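Local coordinates for protein Xaa-Pro dipeptidase (Mycobacterium tuberculosis, PDB 5E2C) that probably acts, as the full-length enzyme, as a metal-dependent aminopeptidase of the Xaa-Pro dipeptidase type, of which this chain is the N-terminal creatinase/prolidase domain, at residues K7-I12 with L41-D46; D18-S23 with G94-V99; L25-Y30 with T125-R130; S32-S37 with R59-S64. All coordinates share one frame; numbering follows the deposited sequence.

In the fold
All four contacts lie in one creatinase/prolidase N-terminal domain, built on a six-stranded mixed sheet with helices packed on it. Interactions 1 and 2 share that sheet through the neighbouring strands 40-44 and 19-22, with centres about 11 Å apart. The centre of interaction 3 lies about 11 Å from that of interaction 2 and about 12 Å from that of interaction 1. The centre of interaction 4, by helix 59-65, is about 16 to 20 Å from the others. Along the chain, 7-12 pairs with 41-46, 18-23 with 94-99, 25-30 with 125-130 and 32-37 with 59-64. The start of the domain is thus bound to four later regions.

Interaction 1 of 4, residues K7-I12 with L41-D46; sequences KLKAQI and LLVFAD
Val43 receives apolar side chains from two turns of helix 3-14. Leu8 brings CD2 to within 4.0 Å of Val43 CG2. From the next turn, Ile12 sets CD1 at 3.9 Å from Val43 CG1. The other branch of Ile12 takes a different neighbour, with CG2 at 3.8 Å from Ala45 CB. The methyls of Val43 thus have different partners. CG1, anti to the backbone N (chi1 179°), meets Ile12 and the CG of Lys9, while CG2 meets Leu8.

The polar part belongs to Lys9. Its chain is extended beyond CG and runs past the carbonyl of Phe44, with Lys9 CG 3.1 Å from Phe44 O. The tip then donates from Lys9 NZ to Asp46 O at 2.8 Å. The donor lies in the carbonyl plane, at a C=O...donor angle of 153°. A water bridges the backbones, donating to Ala45 O at 2.6 Å and more weakly to Lys9 O.

Helix segment 7-12 crosses strand segment 41-44 at -68°, with the segment axes 8.6 Å apart at closest approach. The methyls pack on the strand. The ammonium of Lys9 is held by the carbonyls of Asp46 and Arg48; Asp46 OD1, in a salt bridge with Arg48, is not in contact with it. This implies a greasy inner contact with a polar outer margin where the strand ends.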
loop_
_atom_site.group_PDB
_atom_site.type_symbol
_atom_site.label_atom_id
_atom_site.label_comp_id
_atom_site.label_asym_id
_atom_site.label_seq_id
_atom_site.Cartn_x
_atom_site.Cartn_y
_atom_site.Cartn_z
ATOM N N LYS A 7 23.632 -2.604 -12.375
ATOM C CA LYS A 7 22.682 -3.383 -13.184
ATOM C C LYS A 7 21.292 -2.749 -13.104
ATOM O O LYS A 7 20.584 -2.679 -14.110
ATOM C CB LYS A 7 22.627 -4.844 -12.755
ATOM C CG LYS A 7 23.893 -5.606 -13.070
ATOM C CD LYS A 7 23.748 -7.077 -12.757
ATOM C CE LYS A 7 24.887 -7.890 -13.356
ATOM N NZ LYS A 7 26.225 -7.396 -12.928
ATOM N N LEU A 8 20.901 -2.282 -11.920
ATOM C CA LEU A 8 19.616 -1.602 -11.765
ATOM C C LEU A 8 19.531 -0.349 -12.639
ATOM O O LEU A 8 18.514 -0.129 -13.289
ATOM C CB LEU A 8 19.333 -1.236 -10.310
ATOM C CG LEU A 8 17.983 -0.573 -10.050
ATOM C CD1 LEU A 8 16.852 -1.492 -10.474
ATOM C CD2 LEU A 8 17.848 -0.185 -8.583
ATOM N N LYS A 9 20.597 0.441 -12.692
ATOM C CA LYS A 9 20.597 1.651 -13.523
ATOM C C LYS A 9 20.266 1.323 -14.971
ATOM O O LYS A 9 19.499 2.036 -15.599
ATOM C CB LYS A 9 21.932 2.379 -13.452
ATOM C CG LYS A 9 22.196 2.976 -12.085
ATOM C CD LYS A 9 23.452 3.826 -12.100
ATOM C CE LYS A 9 23.681 4.443 -10.735
ATOM N NZ LYS A 9 24.606 5.586 -10.808
ATOM N N ALA A 10 20.823 0.237 -15.485
ATOM C CA ALA A 10 20.534 -0.167 -16.855
ATOM C C ALA A 10 19.048 -0.467 -17.032
ATOM O O ALA A 10 18.446 -0.111 -18.053
ATOM C CB ALA A 10 21.370 -1.382 -17.239
ATOM N N GLN A 11 18.447 -1.134 -16.053
ATOM C CA GLN A 11 17.024 -1.449 -16.134
ATOM C C GLN A 11 16.135 -0.207 -15.952
ATOM O O GLN A 11 15.097 -0.071 -16.612
ATOM C CB GLN A 11 16.630 -2.531 -15.133
ATOM C CG GLN A 11 15.267 -3.124 -15.440
ATOM C CD GLN A 11 15.196 -3.638 -16.870
ATOM O OE1 GLN A 11 15.978 -4.501 -17.253
ATOM N NE2 GLN A 11 14.284 -3.074 -17.677
ATOM N N ILE A 12 16.553 0.698 -15.073
ATOM C CA ILE A 12 15.852 1.950 -14.883
ATOM C C ILE A 12 15.786 2.666 -16.244
ATOM O O ILE A 12 14.719 3.096 -16.691
ATOM C CB ILE A 12 16.552 2.819 -13.803
ATOM C CG1 ILE A 12 16.411 2.149 -12.428
ATOM C CG2 ILE A 12 15.967 4.222 -13.726
ATOM C CD1 ILE A 12 17.166 2.856 -11.327
ATOM N N LEU A 41 15.667 3.756 -0.573
ATOM C CA LEU A 41 16.858 3.989 -1.372
ATOM C C LEU A 41 16.441 4.679 -2.667
ATOM O O LEU A 41 15.440 4.292 -3.284
ATOM C CB LEU A 41 17.537 2.653 -1.683
ATOM C CG LEU A 41 18.863 2.722 -2.419
ATOM C CD1 LEU A 41 19.922 3.278 -1.478
ATOM C CD2 LEU A 41 19.246 1.345 -2.920
ATOM N N LEU A 42 17.171 5.726 -3.038
ATOM C CA LEU A 42 16.967 6.413 -4.331
ATOM C C LEU A 42 18.141 6.075 -5.263
ATOM O O LEU A 42 19.292 6.314 -4.916
ATOM C CB LEU A 42 16.879 7.922 -4.098
ATOM C CG LEU A 42 16.728 8.838 -5.311
ATOM C CD1 LEU A 42 15.469 8.479 -6.095
ATOM C CD2 LEU A 42 16.726 10.305 -4.887
ATOM N N VAL A 43 17.859 5.497 -6.428
ATOM C CA VAL A 43 18.905 5.184 -7.391
ATOM C C VAL A 43 18.615 5.931 -8.681
ATOM O O VAL A 43 17.483 5.856 -9.185
ATOM C CB VAL A 43 18.959 3.671 -7.683
ATOM C CG1 VAL A 43 20.029 3.354 -8.709
ATOM C CG2 VAL A 43 19.229 2.915 -6.398
ATOM N N PHE A 44 19.630 6.638 -9.201
ATOM C CA PHE A 44 19.499 7.409 -10.447
ATOM C C PHE A 44 19.903 6.590 -11.661
ATOM O O PHE A 44 20.748 5.709 -11.564
ATOM C CB PHE A 44 20.352 8.670 -10.410
ATOM C CG PHE A 44 19.991 9.636 -9.304
ATOM C CD1 PHE A 44 20.592 9.539 -8.060
ATOM C CD2 PHE A 44 19.049 10.651 -9.510
ATOM C CE1 PHE A 44 20.276 10.431 -7.047
ATOM C CE2 PHE A 44 18.726 11.540 -8.489
ATOM C CZ PHE A 44 19.339 11.428 -7.258
ATOM N N ALA A 45 19.319 6.907 -12.819
ATOM C CA ALA A 45 19.675 6.199 -14.052
ATOM C C ALA A 45 21.089 6.584 -14.501
ATOM O O ALA A 45 21.834 5.758 -15.047
ATOM C CB ALA A 45 18.669 6.493 -15.152
ATOM N N ASP A 46 21.468 7.830 -14.248
ATOM C CA ASP A 46 22.749 8.334 -14.738
ATOM C C ASP A 46 23.851 8.097 -13.691
ATOM O O ASP A 46 23.697 7.253 -12.807
ATOM C CB ASP A 46 22.619 9.796 -15.218
ATOM C CG ASP A 46 22.414 10.796 -14.096
ATOM O OD1 ASP A 46 22.417 10.427 -12.898
ATOM O OD2 ASP A 46 22.237 11.992 -14.431
HETATM O O HOH W 1 21.294 4.055 -16.877
#

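Interaction 2 of 4, residues D18-S23 with G94-V99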
loop_
_atom_site.group_PDB
_atom_site.type_symbol
_atom_site.label_atom_id
_atom_site.label_comp_id
_atom_site.label_asym_id
_atom_site.label_seq_id
_atom_site.Cartn_x
_atom_site.Cartn_y
_atom_site.Cartn_z
ATOM N N ASP A 18 14.121 7.984 -15.016
ATOM C CA ASP A 18 15.331 8.734 -14.687
ATOM C C ASP A 18 15.878 8.381 -13.310
ATOM O O ASP A 18 17.055 8.630 -13.022
ATOM C CB ASP A 18 15.046 10.225 -14.777
ATOM C CG ASP A 18 14.474 10.600 -16.124
ATOM O OD1 ASP A 18 15.192 10.413 -17.123
ATOM O OD2 ASP A 18 13.307 11.028 -16.203
ATOM N N ALA A 19 15.024 7.796 -12.473
ATOM C CA ALA A 19 15.417 7.334 -11.127
ATOM C C ALA A 19 14.347 6.382 -10.615
ATOM O O ALA A 19 13.257 6.263 -11.196
ATOM C CB ALA A 19 15.597 8.504 -10.167
HETATM N N MSE A 20 14.685 5.683 -9.540
HETATM C CA MSE A 20 13.770 4.789 -8.885
HETATM C C MSE A 20 13.902 4.927 -7.396
HETATM O O MSE A 20 15.017 4.978 -6.843
HETATM C CB MSE A 20 14.122 3.371 -9.277
HETATM C CG MSE A 20 13.221 2.454 -8.503
HETATM SE SE MSE A 20 12.888 0.891 -9.568
HETATM C CE MSE A 20 11.507 0.114 -8.389
ATOM N N LEU A 21 12.750 4.974 -6.750
ATOM C CA LEU A 21 12.643 4.895 -5.298
ATOM C C LEU A 21 12.377 3.447 -4.922
ATOM O O LEU A 21 11.390 2.841 -5.365
ATOM C CB LEU A 21 11.478 5.748 -4.805
ATOM C CG LEU A 21 11.192 5.664 -3.305
ATOM C CD1 LEU A 21 12.395 6.169 -2.507
ATOM C CD2 LEU A 21 9.937 6.469 -3.000
ATOM N N ILE A 22 13.265 2.881 -4.125
ATOM C CA ILE A 22 13.085 1.520 -3.627
ATOM C C ILE A 22 12.583 1.563 -2.177
ATOM O O ILE A 22 13.227 2.149 -1.296
ATOM C CB ILE A 22 14.388 0.715 -3.735
ATOM C CG1 ILE A 22 14.865 0.706 -5.192
ATOM C CG2 ILE A 22 14.190 -0.721 -3.261
ATOM C CD1 ILE A 22 15.910 1.723 -5.471
ATOM N N SER A 23 11.422 0.946 -1.954
ATOM C CA SER A 23 10.722 0.973 -0.663
ATOM C C SER A 23 10.592 -0.419 0.007
ATOM O O SER A 23 10.345 -0.502 1.224
ATOM C CB SER A 23 9.317 1.560 -0.839
ATOM O OG SER A 23 9.348 2.885 -1.370
ATOM N N GLY A 94 10.418 6.091 -10.717
ATOM C CA GLY A 94 9.763 4.829 -10.465
ATOM C C GLY A 94 9.536 4.650 -8.977
ATOM O O GLY A 94 10.312 5.146 -8.170
ATOM N N PHE A 95 8.453 3.972 -8.621
ATOM C CA PHE A 95 8.207 3.590 -7.221
ATOM C C PHE A 95 7.597 2.211 -7.187
ATOM O O PHE A 95 7.081 1.704 -8.197
ATOM C CB PHE A 95 7.306 4.609 -6.512
ATOM C CG PHE A 95 5.869 4.562 -6.962
ATOM C CD1 PHE A 95 5.457 5.283 -8.079
ATOM C CD2 PHE A 95 4.929 3.817 -6.271
ATOM C CE1 PHE A 95 4.133 5.235 -8.508
ATOM C CE2 PHE A 95 3.607 3.778 -6.693
ATOM C CZ PHE A 95 3.213 4.475 -7.814
ATOM N N GLU A 96 7.645 1.592 -6.012
ATOM C CA GLU A 96 7.188 0.221 -5.883
ATOM C C GLU A 96 5.738 0.177 -5.409
ATOM O O GLU A 96 5.425 0.205 -4.218
ATOM C CB GLU A 96 8.132 -0.568 -4.986
ATOM C CG GLU A 96 9.510 -0.694 -5.592
ATOM C CD GLU A 96 10.474 -1.482 -4.732
ATOM O OE1 GLU A 96 10.663 -1.088 -3.565
ATOM O OE2 GLU A 96 11.061 -2.469 -5.242
ATOM N N SER A 97 4.847 0.115 -6.379
ATOM C CA SER A 97 3.421 0.094 -6.117
ATOM C C SER A 97 2.944 -1.143 -5.364
ATOM O O SER A 97 1.857 -1.121 -4.806
ATOM C CB SER A 97 2.648 0.261 -7.442
ATOM O OG SER A 97 2.988 -0.774 -8.330
ATOM N N HIS A 98 3.756 -2.205 -5.305
ATOM C CA HIS A 98 3.401 -3.397 -4.541
ATOM C C HIS A 98 3.555 -3.228 -3.024
ATOM O O HIS A 98 3.045 -4.043 -2.254
ATOM C CB HIS A 98 4.179 -4.633 -5.023
ATOM C CG HIS A 98 5.602 -4.680 -4.559
ATOM N ND1 HIS A 98 6.601 -3.928 -5.131
ATOM C CD2 HIS A 98 6.191 -5.395 -3.567
ATOM C CE1 HIS A 98 7.748 -4.179 -4.518
ATOM N NE2 HIS A 98 7.524 -5.061 -3.559
ATOM N N VAL A 99 4.232 -2.166 -2.604
ATOM C CA VAL A 99 4.425 -1.921 -1.186
ATOM C C VAL A 99 4.035 -0.507 -0.720
ATOM O O VAL A 99 3.588 -0.345 0.405
ATOM C CB VAL A 99 5.871 -2.270 -0.785
ATOM C CG1 VAL A 99 6.814 -1.119 -1.051
ATOM C CG2 VAL A 99 5.919 -2.686 0.674
HETATM O O HOH W 2 8.951 2.918 -3.995
#
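Strands 19-22 and 92-95 run parallel here, and Gly94, paired with Met20, bonds through both N and O to the residues flanking Met20: Gly94 N donates to Ala19 O at 2.9 Å, and Leu21 N donates to Gly94 O at 2.8 Å. Met20 is a selenomethionine in this crystal.

Beyond the paired residues, Glu96 takes over the contact. Its CG is anti to the carbonyl carbon (chi1 -65°), and the extended chain carries the carboxylate to the end of strand 19-22. There Glu96 OE1 accepts from Ser23 N at 2.7 Å, on the anti side and 28° out of the carboxylate plane. Asp24 N is a second donor to OE1, and Asn27 ND2 reaches OE2. Three N-H groups therefore grip the buried carboxylate. The end of Met20 crosses the glutamate at about a right angle, with Met20 CE 3.5 Å from Glu96 CG. Ile22 CG2 touches Glu96 OE1 at 3.6 Å.

A water bridges the strands where they part, donating to Leu21 O and accepting from Glu96 N. It also bonds Ser23 OG.

This is a parallel pairing within the mixed sheet of the creatinase/prolidase N-terminal domain. Strand 19-22 lies between 40-44 and 92-95, and 92-95 is flanked on its other side by the parallel strand 118-121. Ile22 packs under helix 25-32, while Phe95 and Ser97 meet Val102 of the second subunit.

Interaction 3 of 4, residues L25-Y30 with T125-R130; sequences LINVRY and TVESLR
Tyr30 overlaps the side chain of Arg130, whose NE, in the conformer described, stands 4.2 Å above the ring plane, over its centre. Arg130 has a second deposited conformer, and its contacts hold for this one. Here Arg130 CZ is 4.9 Å from the Tyr30 ring centroid, a cation-pi contact. The guanidinium is not stacked flat on the phenol ring: the two planes are 79° apart. Its edge is turned to the helix, with Arg130 NH2 3.5 Å from Tyr30 CB. Val126 CG1 lies over one face of the guanidinium, offset toward the rim.

Both terminal nitrogens of Arg130 point to Asn27 OD1, but these bonds are weak and doubtful. These contacts join helix 25-32 to the segment after strand 118-121, at the C-terminal end of the creatinase/prolidase N-terminal domain. A short 3-10 turn there, 127-129, carries Glu127 and Leu129. Asn27 ND2 donates to Glu127 OE2 at 3.1 Å and almost straight, approaching from above the carboxylate plane. The same ND2 bonds Glu96 OE2, so this amide group lies between two carboxylates.

With its CG anti to the carbonyl carbon (chi1 -68°), Asn27 packs on Val126, Asn27 CG lying 3.6 Å from Val126 CG1. The same methyl, Val126 CG1, is 4.1 Å from Tyr30 CD2. Leu129 CD1 meets the edge of the Tyr30 ring at CE2.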
loop_
_atom_site.group_PDB
_atom_site.type_symbol
_atom_site.label_atom_id
_atom_site.label_comp_id
_atom_site.label_asym_id
_atom_site.label_seq_id
_atom_site.Cartn_x
_atom_site.Cartn_y
_atom_site.Cartn_z
ATOM N N LEU A 25 11.875 -3.501 1.681
ATOM C CA LEU A 25 13.089 -3.708 2.455
ATOM C C LEU A 25 13.983 -4.847 1.936
ATOM O O LEU A 25 15.204 -4.754 2.036
ATOM C CB LEU A 25 12.758 -3.906 3.928
ATOM C CG LEU A 25 12.088 -2.698 4.589
ATOM C CD1 LEU A 25 11.785 -3.046 6.035
ATOM C CD2 LEU A 25 12.940 -1.437 4.486
ATOM N N ILE A 26 13.385 -5.874 1.327
ATOM C CA ILE A 26 14.160 -6.923 0.676
ATOM C C ILE A 26 15.009 -6.309 -0.428
ATOM O O ILE A 26 16.177 -6.613 -0.568
ATOM C CB ILE A 26 13.251 -8.037 0.093
ATOM C CG1 ILE A 26 12.519 -8.765 1.218
ATOM C CG2 ILE A 26 14.070 -9.031 -0.716
ATOM C CD1 ILE A 26 11.420 -9.700 0.734
ATOM N N ASN A 27 14.419 -5.415 -1.213
ATOM C CA ASN A 27 15.149 -4.785 -2.296
ATOM C C ASN A 27 16.153 -3.734 -1.840
ATOM O O ASN A 27 17.217 -3.553 -2.465
ATOM C CB ASN A 27 14.148 -4.200 -3.289
ATOM C CG ASN A 27 13.386 -5.283 -4.012
ATOM O OD1 ASN A 27 13.830 -6.447 -4.076
ATOM N ND2 ASN A 27 12.245 -4.923 -4.561
ATOM N N VAL A 28 15.811 -3.019 -0.776
ATOM C CA VAL A 28 16.738 -2.053 -0.188
ATOM C C VAL A 28 17.987 -2.810 0.278
ATOM O O VAL A 28 19.108 -2.415 -0.034
ATOM C CB VAL A 28 16.103 -1.292 0.988
ATOM C CG1 VAL A 28 17.136 -0.474 1.735
ATOM C CG2 VAL A 28 14.980 -0.370 0.526
ATOM N N ARG A 29 17.770 -3.905 1.001
ATOM C CA ARG A 29 18.872 -4.723 1.492
ATOM C C ARG A 29 19.734 -5.257 0.339
ATOM O O ARG A 29 20.969 -5.200 0.395
ATOM C CB ARG A 29 18.325 -5.876 2.338
ATOM C CG ARG A 29 19.377 -6.617 3.141
ATOM C CD ARG A 29 18.741 -7.595 4.118
ATOM N NE ARG A 29 18.064 -8.693 3.432
ATOM C CZ ARG A 29 16.749 -8.913 3.451
ATOM N NH1 ARG A 29 15.934 -8.109 4.128
ATOM N NH2 ARG A 29 16.248 -9.942 2.784
ATOM N N TYR A 30 19.081 -5.754 -0.712
ATOM C CA TYR A 30 19.784 -6.308 -1.882
ATOM C C TYR A 30 20.724 -5.283 -2.517
ATOM O O TYR A 30 21.874 -5.596 -2.856
ATOM C CB TYR A 30 18.767 -6.814 -2.907
ATOM C CG TYR A 30 19.380 -7.401 -4.138
ATOM C CD1 TYR A 30 19.997 -8.641 -4.097
ATOM C CD2 TYR A 30 19.370 -6.706 -5.342
ATOM C CE1 TYR A 30 20.574 -9.182 -5.227
ATOM C CE2 TYR A 30 19.934 -7.247 -6.488
ATOM C CZ TYR A 30 20.547 -8.481 -6.417
ATOM O OH TYR A 30 21.121 -9.017 -7.541
ATOM N N THR A 125 11.206 -4.064 -11.010
ATOM C CA THR A 125 12.444 -3.610 -11.607
ATOM C C THR A 125 13.641 -4.227 -10.876
ATOM O O THR A 125 14.565 -4.746 -11.513
ATOM C CB THR A 125 12.532 -2.077 -11.630
ATOM O OG1 THR A 125 11.374 -1.547 -12.283
ATOM C CG2 THR A 125 13.746 -1.626 -12.401
ATOM N N VAL A 126 13.609 -4.219 -9.549
ATOM C CA VAL A 126 14.729 -4.792 -8.803
ATOM C C VAL A 126 14.740 -6.319 -8.929
ATOM O O VAL A 126 15.794 -6.921 -9.086
ATOM C CB VAL A 126 14.686 -4.404 -7.324
ATOM C CG1 VAL A 126 15.912 -4.963 -6.616
ATOM C CG2 VAL A 126 14.569 -2.891 -7.169
ATOM N N GLU A 127 13.557 -6.927 -8.867
ATOM C CA GLU A 127 13.397 -8.373 -9.003
ATOM C C GLU A 127 13.996 -8.862 -10.313
ATOM O O GLU A 127 14.562 -9.959 -10.362
ATOM C CB GLU A 127 11.910 -8.760 -8.934
ATOM C CG GLU A 127 11.285 -8.658 -7.544
ATOM C CD GLU A 127 10.960 -7.229 -7.085
ATOM O OE1 GLU A 127 11.123 -6.266 -7.869
ATOM O OE2 GLU A 127 10.504 -7.071 -5.940
ATOM N N SER A 128 13.902 -8.045 -11.368
ATOM C CA SER A 128 14.420 -8.428 -12.689
ATOM C C SER A 128 15.920 -8.750 -12.678
ATOM O O SER A 128 16.430 -9.370 -13.612
ATOM C CB SER A 128 14.138 -7.331 -13.726
ATOM O OG SER A 128 15.010 -6.219 -13.559
ATOM N N LEU A 129 16.620 -8.299 -11.640
ATOM C CA LEU A 129 18.056 -8.533 -11.510
ATOM C C LEU A 129 18.428 -9.907 -10.917
ATOM O O LEU A 129 19.564 -10.353 -11.057
ATOM C CB LEU A 129 18.675 -7.429 -10.639
ATOM C CG LEU A 129 18.347 -5.970 -10.953
ATOM C CD1 LEU A 129 18.967 -5.063 -9.901
ATOM C CD2 LEU A 129 18.810 -5.557 -12.340
ATOM N N ARG A 130 17.479 -10.568 -10.268
ATOM C CA ARG A 130 17.744 -11.853 -9.618
ATOM C C ARG A 130 17.721 -13.006 -10.622
ATOM O O ARG A 130 17.513 -12.794 -11.820
ATOM C CB ARG A 130 16.740 -12.062 -8.481
ATOM C CG ARG A 130 17.009 -11.129 -7.313
ATOM C CD ARG A 130 15.760 -10.734 -6.545
ATOM N NE ARG A 130 16.104 -9.742 -5.531
ATOM C CZ ARG A 130 15.237 -8.989 -4.856
ATOM N NH1 ARG A 130 13.925 -9.085 -5.060
ATOM N NH2 ARG A 130 15.695 -8.130 -3.960
#

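Interaction 4 of 4, residues S32-S37 with R59-S64; sequences SGFSGS and RTQAAS
Phe34 and Gln61 both place CG anti to the backbone N (chi1 177° and -174°), and with CG so set Gln61 touches the Phe34 ring. Gln61 CG lies 4.2 Å from Phe34 CE1, obliquely to the ring. The ring leads with its CD1-CE1 side. Phe34 CD1 lies 3.8 Å from Ala62 CA, and Phe34 CE1 is 3.9 Å from Ala62 CB.

Beyond CG, the Gln61 chain is extended and lays NE2 beside the loop. Gln61 NE2 is 3.0 Å from Ser35 OG, but the angle is poor and the pair does not count as a hydrogen bond. The partner that holds this amide is Gln65 OE1, which also accepts from Ser35 N. Gln65 thus links loop and helix where Gln61 and Ser35 only lie close.

The loop folds back on its own aromatic ring. Gly36 has no side chain, and its backbone N sits 3.5 Å above the Phe34 ring plane, over its centre. Leu52 and Thr54 of strand 51-54 also touch both Phe34 and Ala62.

Ser32 OG accepts from Phe34 N at 3.0 Å, an ST turn. Gly33, with positive phi, ends the helix within that turn. The contact is a loop packed on helix 59-65 and anchored by one buried phenylalanine, which lies between that helix and the sheet of this creatinase/prolidase N-terminal domain.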
loop_
_atom_site.group_PDB
_atom_site.type_symbol
_atom_site.label_atom_id
_atom_site.label_comp_id
_atom_site.label_asym_id
_atom_site.label_seq_id
_atom_site.Cartn_x
_atom_site.Cartn_y
_atom_site.Cartn_z
ATOM N N SER A 32 21.838 -2.268 -1.146
ATOM C CA SER A 32 22.639 -1.396 -0.287
ATOM C C SER A 32 23.364 -2.123 0.840
ATOM O O SER A 32 24.272 -1.560 1.422
ATOM C CB SER A 32 21.756 -0.328 0.337
ATOM O OG SER A 32 20.942 -0.885 1.361
ATOM N N GLY A 33 22.936 -3.327 1.173
ATOM C CA GLY A 33 23.469 -4.032 2.344
ATOM C C GLY A 33 22.847 -3.591 3.666
ATOM O O GLY A 33 23.121 -4.177 4.724
ATOM N N PHE A 34 21.971 -2.599 3.627
ATOM C CA PHE A 34 21.327 -2.098 4.846
ATOM C C PHE A 34 20.117 -2.951 5.210
ATOM O O PHE A 34 19.235 -3.163 4.379
ATOM C CB PHE A 34 20.899 -0.647 4.656
ATOM C CG PHE A 34 20.162 -0.080 5.823
ATOM C CD1 PHE A 34 20.809 0.105 7.036
ATOM C CD2 PHE A 34 18.818 0.244 5.727
ATOM C CE1 PHE A 34 20.143 0.640 8.122
ATOM C CE2 PHE A 34 18.136 0.774 6.817
ATOM C CZ PHE A 34 18.799 0.970 8.017
ATOM N N SER A 35 20.078 -3.423 6.460
ATOM C CA SER A 35 19.085 -4.397 6.922
ATOM C C SER A 35 18.124 -3.853 7.993
ATOM O O SER A 35 17.376 -4.625 8.597
ATOM C CB SER A 35 19.801 -5.640 7.455
ATOM O OG SER A 35 20.556 -5.333 8.605
ATOM N N GLY A 36 18.148 -2.543 8.237
ATOM C CA GLY A 36 17.228 -1.938 9.194
ATOM C C GLY A 36 15.776 -2.052 8.764
ATOM O O GLY A 36 15.463 -2.141 7.569
ATOM N N SER A 37 14.886 -2.031 9.749
ATOM C CA SER A 37 13.466 -2.268 9.527
ATOM C C SER A 37 12.747 -1.072 8.917
ATOM O O SER A 37 11.572 -1.167 8.582
ATOM C CB SER A 37 12.785 -2.612 10.848
ATOM O OG SER A 37 12.645 -1.445 11.620
ATOM N N ARG A 59 21.106 5.106 12.537
ATOM C CA ARG A 59 22.224 5.933 12.104
ATOM C C ARG A 59 23.553 5.185 12.118
ATOM O O ARG A 59 24.286 5.200 11.134
ATOM C CB ARG A 59 22.334 7.195 12.959
ATOM C CG ARG A 59 23.364 8.187 12.445
ATOM C CD ARG A 59 23.634 9.270 13.473
ATOM N NE ARG A 59 22.420 10.018 13.779
ATOM C CZ ARG A 59 21.980 11.081 13.104
ATOM N NH1 ARG A 59 22.650 11.567 12.060
ATOM N NH2 ARG A 59 20.852 11.672 13.486
ATOM N N THR A 60 23.854 4.533 13.233
ATOM C CA THR A 60 25.101 3.786 13.360
ATOM C C THR A 60 25.148 2.595 12.398
ATOM O O THR A 60 26.169 2.344 11.753
ATOM C CB THR A 60 25.286 3.306 14.810
ATOM O OG1 THR A 60 25.441 4.445 15.667
ATOM C CG2 THR A 60 26.496 2.419 14.922
ATOM N N GLN A 61 24.032 1.887 12.286
ATOM C CA GLN A 61 23.949 0.694 11.437
ATOM C C GLN A 61 24.096 1.034 9.960
ATOM O O GLN A 61 24.766 0.323 9.222
ATOM C CB GLN A 61 22.633 -0.045 11.654
ATOM C CG GLN A 61 22.535 -1.368 10.911
ATOM C CD GLN A 61 21.344 -2.197 11.336
ATOM O OE1 GLN A 61 20.924 -2.157 12.506
ATOM N NE2 GLN A 61 20.796 -2.963 10.411
ATOM N N ALA A 62 23.455 2.107 9.516
ATOM C CA ALA A 62 23.578 2.506 8.118
ATOM C C ALA A 62 25.023 2.912 7.821
ATOM O O ALA A 62 25.544 2.654 6.740
ATOM C CB ALA A 62 22.613 3.638 7.789
ATOM N N ALA A 63 25.688 3.527 8.795
ATOM C CA ALA A 63 27.069 3.939 8.600
ATOM C C ALA A 63 28.002 2.745 8.420
ATOM O O ALA A 63 28.911 2.805 7.600
ATOM C CB ALA A 63 27.549 4.821 9.743
ATOM N N SER A 64 27.783 1.676 9.178
ATOM C CA SER A 64 28.613 0.476 9.075
ATOM C C SER A 64 28.226 -0.438 7.918
ATOM O O SER A 64 29.100 -1.072 7.336
ATOM C CB SER A 64 28.628 -0.335 10.382
ATOM O OG SER A 64 27.377 -0.913 10.664
#